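2-oxoadipate dioxygenase/decarboxylase, chloroplastic/amyloplastic (Oryza sativa, PDB 6W1K) catalyses the iron(II)-dependent decarboxylation and hydroxylation of 2-oxoadipate to D-2-hydroxyglutarate in lysine catabolism. Local coordinates at residues D53-G66 against T113-L127. Sequence-based numbering, arbitrary orientation.
With NI (nickel (II) ion), chain E; OOG (2-oxoadipic acid), chain F.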
loop_
_atom_site.group_PDB
_atom_site.type_symbol
_atom_site.label_atom_id
_atom_site.label_comp_id
_atom_site.label_asym_id
_atom_site.label_seq_id
_atom_site.Cartn_x
_atom_site.Cartn_y
_atom_site.Cartn_z
ATOM N N ASP A 53 -1.616 14.160 17.654
ATOM C CA ASP A 53 -1.950 14.367 16.236
ATOM C C ASP A 53 -0.672 14.383 15.402
ATOM O O ASP A 53 -0.198 15.417 14.922
ATOM C CB ASP A 53 -2.735 15.664 16.070
ATOM C CG ASP A 53 -3.285 15.839 14.669
ATOM O OD1 ASP A 53 -3.246 14.850 13.905
ATOM O OD2 ASP A 53 -3.748 16.959 14.341
ATOM N N HIS A 54 -0.115 13.204 15.197
ATOM C CA HIS A 54 1.183 13.159 14.539
ATOM C C HIS A 54 1.286 12.039 13.521
ATOM O O HIS A 54 2.400 11.664 13.149
ATOM C CB HIS A 54 2.298 12.977 15.562
ATOM C CG HIS A 54 2.265 13.989 16.655
ATOM N ND1 HIS A 54 1.931 13.674 17.952
ATOM C CD2 HIS A 54 2.491 15.321 16.630
ATOM C CE1 HIS A 54 1.976 14.771 18.689
ATOM N NE2 HIS A 54 2.329 15.779 17.914
ATOM N N ILE A 55 0.168 11.475 13.090
ATOM C CA ILE A 55 0.174 10.350 12.174
ATOM C C ILE A 55 0.468 10.840 10.757
ATOM O O ILE A 55 -0.257 11.670 10.199
ATOM C CB ILE A 55 -1.162 9.600 12.236
ATOM C CG1 ILE A 55 -1.368 9.002 13.635
ATOM C CG2 ILE A 55 -1.223 8.535 11.206
ATOM C CD1 ILE A 55 -2.748 8.415 13.811
ATOM N N CYS A 56 1.537 10.322 10.177
ATOM C CA CYS A 56 1.918 10.594 8.804
ATOM C C CYS A 56 1.930 9.278 8.048
ATOM O O CYS A 56 2.317 8.242 8.589
ATOM C CB CYS A 56 3.291 11.240 8.736
ATOM S SG CYS A 56 3.327 12.819 9.598
ATOM N N TYR A 57 1.546 9.337 6.793
ATOM C CA TYR A 57 1.429 8.152 5.974
ATOM C C TYR A 57 2.705 7.974 5.179
ATOM O O TYR A 57 3.056 8.829 4.368
ATOM C CB TYR A 57 0.235 8.275 5.050
ATOM C CG TYR A 57 -1.090 8.161 5.760
ATOM C CD1 TYR A 57 -1.228 7.397 6.916
ATOM C CD2 TYR A 57 -2.219 8.784 5.253
ATOM C CE1 TYR A 57 -2.467 7.259 7.544
ATOM C CE2 TYR A 57 -3.470 8.651 5.884
ATOM C CZ TYR A 57 -3.578 7.889 7.024
ATOM O OH TYR A 57 -4.792 7.738 7.653
ATOM N N ASP A 58 3.392 6.865 5.415
ATOM C CA ASP A 58 4.652 6.603 4.719
ATOM C C ASP A 58 4.405 6.311 3.248
ATOM O O ASP A 58 5.091 6.847 2.363
ATOM C CB ASP A 58 5.343 5.422 5.383
ATOM C CG ASP A 58 6.674 5.082 4.734
ATOM O OD1 ASP A 58 6.709 4.354 3.703
ATOM O OD2 ASP A 58 7.680 5.574 5.249
ATOM N N HIS A 59 3.432 5.446 2.971
ATOM C CA HIS A 59 3.024 5.138 1.605
ATOM C C HIS A 59 1.627 4.519 1.570
ATOM O O HIS A 59 1.095 4.048 2.578
ATOM C CB HIS A 59 4.041 4.205 0.923
ATOM C CG HIS A 59 4.185 2.857 1.568
ATOM N ND1 HIS A 59 5.028 2.627 2.628
ATOM C CD2 HIS A 59 3.640 1.643 1.256
ATOM C CE1 HIS A 59 4.983 1.347 2.967
ATOM N NE2 HIS A 59 4.157 0.729 2.146
ATOM N N PHE A 60 1.027 4.578 0.382
ATOM C CA PHE A 60 -0.193 3.896 -0.012
ATOM C C PHE A 60 0.225 2.770 -0.947
ATOM O O PHE A 60 1.184 2.935 -1.696
ATOM C CB PHE A 60 -1.123 4.827 -0.786
ATOM C CG PHE A 60 -1.967 5.744 0.050
ATOM C CD1 PHE A 60 -1.736 5.908 1.409
ATOM C CD2 PHE A 60 -3.003 6.462 -0.549
ATOM C CE1 PHE A 60 -2.506 6.732 2.159
ATOM C CE2 PHE A 60 -3.811 7.286 0.208
ATOM C CZ PHE A 60 -3.542 7.433 1.577
ATOM N N ALA A 61 -0.508 1.644 -0.950
ATOM C CA ALA A 61 -0.187 0.544 -1.865
ATOM C C ALA A 61 -1.456 0.059 -2.574
ATOM O O ALA A 61 -2.552 0.137 -2.020
ATOM C CB ALA A 61 0.498 -0.608 -1.131
ATOM N N PHE A 62 -1.302 -0.342 -3.835
ATOM C CA PHE A 62 -2.403 -0.787 -4.693
ATOM C C PHE A 62 -1.961 -2.040 -5.442
ATOM O O PHE A 62 -0.772 -2.224 -5.713
ATOM C CB PHE A 62 -2.843 0.285 -5.727
ATOM C CG PHE A 62 -3.265 1.597 -5.118
ATOM C CD1 PHE A 62 -2.329 2.585 -4.837
ATOM C CD2 PHE A 62 -4.588 1.840 -4.827
ATOM C CE1 PHE A 62 -2.736 3.773 -4.275
ATOM C CE2 PHE A 62 -5.015 3.029 -4.269
ATOM C CZ PHE A 62 -4.084 4.005 -4.007
ATOM N N ARG A 63 -2.947 -2.884 -5.808
ATOM C CA ARG A 63 -2.732 -4.109 -6.555
ATOM C C ARG A 63 -3.530 -4.106 -7.852
ATOM O O ARG A 63 -4.640 -3.559 -7.917
ATOM C CB ARG A 63 -3.136 -5.323 -5.720
ATOM C CG ARG A 63 -2.331 -5.476 -4.437
ATOM C CD ARG A 63 -2.648 -6.779 -3.744
ATOM N NE ARG A 63 -1.849 -6.945 -2.537
ATOM C CZ ARG A 63 -2.027 -7.934 -1.673
ATOM N NH1 ARG A 63 -2.974 -8.840 -1.895
ATOM N NH2 ARG A 63 -1.279 -8.013 -0.594
ATOM N N THR A 64 -2.967 -4.720 -8.891
ATOM C CA THR A 64 -3.611 -4.651 -10.196
ATOM C C THR A 64 -3.339 -5.908 -11.017
ATOM O O THR A 64 -2.431 -6.693 -10.719
ATOM C CB THR A 64 -3.139 -3.433 -10.998
ATOM O OG1 THR A 64 -1.788 -3.665 -11.446
ATOM C CG2 THR A 64 -3.168 -2.130 -10.186
ATOM N N PHE A 65 -4.129 -6.081 -12.078
ATOM C CA PHE A 65 -3.897 -7.147 -13.051
ATOM C C PHE A 65 -3.059 -6.618 -14.210
ATOM O O PHE A 65 -3.491 -5.709 -14.931
ATOM C CB PHE A 65 -5.220 -7.676 -13.590
ATOM C CG PHE A 65 -6.004 -8.503 -12.609
ATOM C CD1 PHE A 65 -5.496 -9.682 -12.108
ATOM C CD2 PHE A 65 -7.287 -8.121 -12.245
ATOM C CE1 PHE A 65 -6.253 -10.473 -11.235
ATOM C CE2 PHE A 65 -8.053 -8.896 -11.375
ATOM C CZ PHE A 65 -7.532 -10.061 -10.857
ATOM N N GLY A 66 -1.872 -7.188 -14.398
ATOM C CA GLY A 66 -0.983 -6.790 -15.474
ATOM C C GLY A 66 -1.338 -7.358 -16.835
ATOM O O GLY A 66 -0.617 -8.196 -17.399
ATOM N N THR A 113 -2.254 16.365 9.148
ATOM C CA THR A 113 -1.810 14.988 9.305
ATOM C C THR A 113 -2.609 14.083 8.380
ATOM O O THR A 113 -3.584 14.505 7.756
ATOM C CB THR A 113 -1.949 14.557 10.764
ATOM O OG1 THR A 113 -3.312 14.718 11.183
ATOM C CG2 THR A 113 -1.023 15.445 11.635
ATOM N N GLY A 114 -2.153 12.836 8.271
ATOM C CA GLY A 114 -2.750 11.878 7.337
ATOM C C GLY A 114 -2.636 12.356 5.901
ATOM O O GLY A 114 -1.560 12.741 5.426
ATOM N N VAL A 115 -3.762 12.376 5.182
ATOM C CA VAL A 115 -3.703 12.836 3.797
ATOM C C VAL A 115 -3.466 14.348 3.698
ATOM O O VAL A 115 -3.162 14.837 2.605
ATOM C CB VAL A 115 -4.985 12.465 3.029
ATOM C CG1 VAL A 115 -5.141 10.945 3.010
ATOM C CG2 VAL A 115 -6.217 13.162 3.669
ATOM N N TYR A 116 -3.589 15.089 4.797
ATOM C CA TYR A 116 -3.235 16.512 4.838
ATOM C C TYR A 116 -1.839 16.768 5.424
ATOM O O TYR A 116 -1.467 17.930 5.654
ATOM C CB TYR A 116 -4.306 17.285 5.606
ATOM C CG TYR A 116 -5.665 17.080 4.973
ATOM C CD1 TYR A 116 -5.981 17.671 3.751
ATOM C CD2 TYR A 116 -6.609 16.246 5.568
ATOM C CE1 TYR A 116 -7.219 17.453 3.151
ATOM C CE2 TYR A 116 -7.850 16.029 4.979
ATOM C CZ TYR A 116 -8.142 16.617 3.766
ATOM O OH TYR A 116 -9.375 16.386 3.191
ATOM N N GLY A 117 -1.055 15.719 5.618
ATOM C CA GLY A 117 0.301 15.835 6.092
ATOM C C GLY A 117 1.247 15.657 4.931
ATOM O O GLY A 117 0.891 15.907 3.775
ATOM N N PRO A 118 2.471 15.219 5.205
ATOM C CA PRO A 118 3.412 14.970 4.105
ATOM C C PRO A 118 2.802 13.947 3.155
ATOM O O PRO A 118 2.262 12.930 3.579
ATOM C CB PRO A 118 4.669 14.450 4.810
ATOM C CG PRO A 118 4.246 14.081 6.186
ATOM C CD PRO A 118 3.072 14.961 6.524
ATOM N N LEU A 119 2.851 14.244 1.871
ATOM C CA LEU A 119 2.197 13.379 0.902
ATOM C C LEU A 119 2.846 12.000 0.894
ATOM O O LEU A 119 4.078 11.887 1.012
ATOM C CB LEU A 119 2.278 13.981 -0.492
ATOM C CG LEU A 119 1.351 15.138 -0.830
ATOM C CD1 LEU A 119 1.789 15.641 -2.205
ATOM C CD2 LEU A 119 -0.138 14.782 -0.776
ATOM N N PRO A 120 2.060 10.937 0.756
ATOM C CA PRO A 120 2.633 9.589 0.823
ATOM C C PRO A 120 3.277 9.181 -0.494
ATOM O O PRO A 120 2.905 9.655 -1.574
ATOM C CB PRO A 120 1.417 8.715 1.143
ATOM C CG PRO A 120 0.243 9.424 0.444
ATOM C CD PRO A 120 0.576 10.916 0.661
ATOM N N ARG A 121 4.311 8.349 -0.368
ATOM C CA ARG A 121 4.799 7.578 -1.498
ATOM C C ARG A 121 3.681 6.658 -1.967
ATOM O O ARG A 121 2.716 6.394 -1.246
ATOM C CB ARG A 121 6.054 6.776 -1.123
ATOM C CG ARG A 121 7.225 7.606 -0.548
ATOM C CD ARG A 121 8.171 6.643 0.141
ATOM N NE ARG A 121 9.271 7.256 0.865
ATOM C CZ ARG A 121 9.188 7.761 2.089
ATOM N NH1 ARG A 121 8.028 7.736 2.751
ATOM N NH2 ARG A 121 10.260 8.282 2.646
ATOM N N ILE A 122 3.795 6.182 -3.205
ATOM C CA ILE A 122 2.825 5.243 -3.753
ATOM C C ILE A 122 3.559 3.996 -4.235
ATOM O O ILE A 122 4.559 4.096 -4.940
ATOM C CB ILE A 122 1.992 5.854 -4.908
ATOM C CG1 ILE A 122 1.396 7.208 -4.527
ATOM C CG2 ILE A 122 0.898 4.868 -5.300
ATOM C CD1 ILE A 122 0.261 7.149 -3.593
ATOM N N PHE A 123 3.059 2.824 -3.844
ATOM C CA PHE A 123 3.611 1.524 -4.225
ATOM C C PHE A 123 2.510 0.819 -5.019
ATOM O O PHE A 123 1.410 0.634 -4.496
ATOM C CB PHE A 123 4.011 0.723 -2.971
ATOM C CG PHE A 123 4.720 -0.571 -3.251
ATOM C CD1 PHE A 123 4.011 -1.703 -3.673
ATOM C CD2 PHE A 123 6.094 -0.669 -3.068
ATOM C CE1 PHE A 123 4.683 -2.915 -3.920
ATOM C CE2 PHE A 123 6.771 -1.865 -3.316
ATOM C CZ PHE A 123 6.070 -2.984 -3.749
ATOM N N ILE A 124 2.772 0.488 -6.294
ATOM C CA ILE A 124 1.756 -0.110 -7.160
ATOM C C ILE A 124 2.342 -1.390 -7.741
ATOM O O ILE A 124 3.408 -1.360 -8.368
ATOM C CB ILE A 124 1.312 0.810 -8.301
ATOM C CG1 ILE A 124 0.885 2.178 -7.752
ATOM C CG2 ILE A 124 0.157 0.167 -9.024
ATOM C CD1 ILE A 124 0.581 3.227 -8.813
ATOM N N SER A 125 1.675 -2.492 -7.513
ATOM C CA SER A 125 2.130 -3.772 -8.038
ATOM C C SER A 125 1.132 -4.252 -9.089
ATOM O O SER A 125 -0.002 -3.757 -9.184
ATOM C CB SER A 125 2.314 -4.771 -6.903
ATOM O OG SER A 125 1.110 -4.989 -6.219
ATOM N N GLU A 126 1.592 -5.174 -9.933
ATOM C CA GLU A 126 0.705 -5.842 -10.873
ATOM C C GLU A 126 1.040 -7.325 -10.956
ATOM O O GLU A 126 2.201 -7.717 -10.872
ATOM C CB GLU A 126 0.792 -5.230 -12.282
ATOM C CG GLU A 126 2.117 -5.418 -12.996
ATOM C CD GLU A 126 2.229 -4.626 -14.312
ATOM O OE1 GLU A 126 1.371 -3.759 -14.614
ATOM O OE2 GLU A 126 3.197 -4.872 -15.046
ATOM N N LEU A 127 0.012 -8.135 -11.150
ATOM C CA LEU A 127 0.203 -9.557 -11.427
ATOM C C LEU A 127 0.574 -9.776 -12.892
ATOM O O LEU A 127 -0.075 -9.238 -13.801
ATOM C CB LEU A 127 -1.082 -10.292 -11.078
ATOM C CG LEU A 127 -1.101 -11.814 -11.285
ATOM C CD1 LEU A 127 -0.271 -12.578 -10.310
ATOM C CD2 LEU A 127 -2.588 -12.197 -11.167
HETATM NI NI NI E . 3.686 -1.301 2.290
HETATM C C2 OOG F . 2.211 -4.404 -1.196
HETATM C C3 OOG F . 3.228 -5.090 -0.283
HETATM C C4 OOG F . 4.599 -4.419 -0.420
HETATM C C6 OOG F . 5.965 -2.753 1.119
HETATM O O4 OOG F . 7.066 -3.228 0.742
HETATM O O3 OOG F . 5.929 -1.969 2.092
HETATM C C5 OOG F . 4.677 -3.129 0.396
HETATM C C1 OOG F . 0.887 -5.180 -1.266
HETATM O O1 OOG F . 0.125 -4.975 -2.146
HETATM O O2 OOG F . 0.548 -6.132 -0.304
HETATM O O5 OOG F . 3.745 -2.411 0.475
HETATM O O HOH W 1 0.989 12.014 5.806
HETATM O O HOH W 2 1.127 -3.567 -4.084
#
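Strands 57-65 and 121-127 run parallel at 25°, His-59 beside Arg-121 and Ala-61 beside Phe-123, with Phe-60 N bonded to Arg-121 O and Phe-123 N to Phe-60 O. One face carries the active site. His-59 NE2 binds the nickel in the iron(II) site at 2.1 Å, with His-195, Glu-267 and 2-oxoadipate O3 and O5. Behind the metal, His-59 ND1 gives a nearly straight bond (2.6 Å) to the anti lone pair of Asp-58 OD1, which, with the metal bond, fixes the imidazole's rotation. Arg-121 grips Asp-58 O with N and NH1, from opposite faces of the carbonyl; NH1 also pairs electrostatically with Asp-58 OD2, while NE and NH2 salt-bridge Asp-292 and Glu-287. Further along, the extended Arg-63 presents its guanidinium edge to the carboxylate remote from the keto group, NE to O1 and NH2 to O2 (2.6 Å). A methionine here would probably leave that carboxylate without its paired donors and countercharge. Water links O1 to Phe-62 O and Ser-125 OG, which also bonds Tyr-182. Phe-123 CG lies opposite its backbone N (chi1 -174°), carrying the ring's face against substrate C4. On the reverse face, Pro-120 CG sits over the centre of the Phe-60 ring, and Ile-122 CG2 meets the edge of Phe-62. Helix 72-81 packs against Phe-62, Ile-122 and Ile-124, and the pair lies between antiparallel strands 195-199, beside 57-65, and 97-103, beside 121-127.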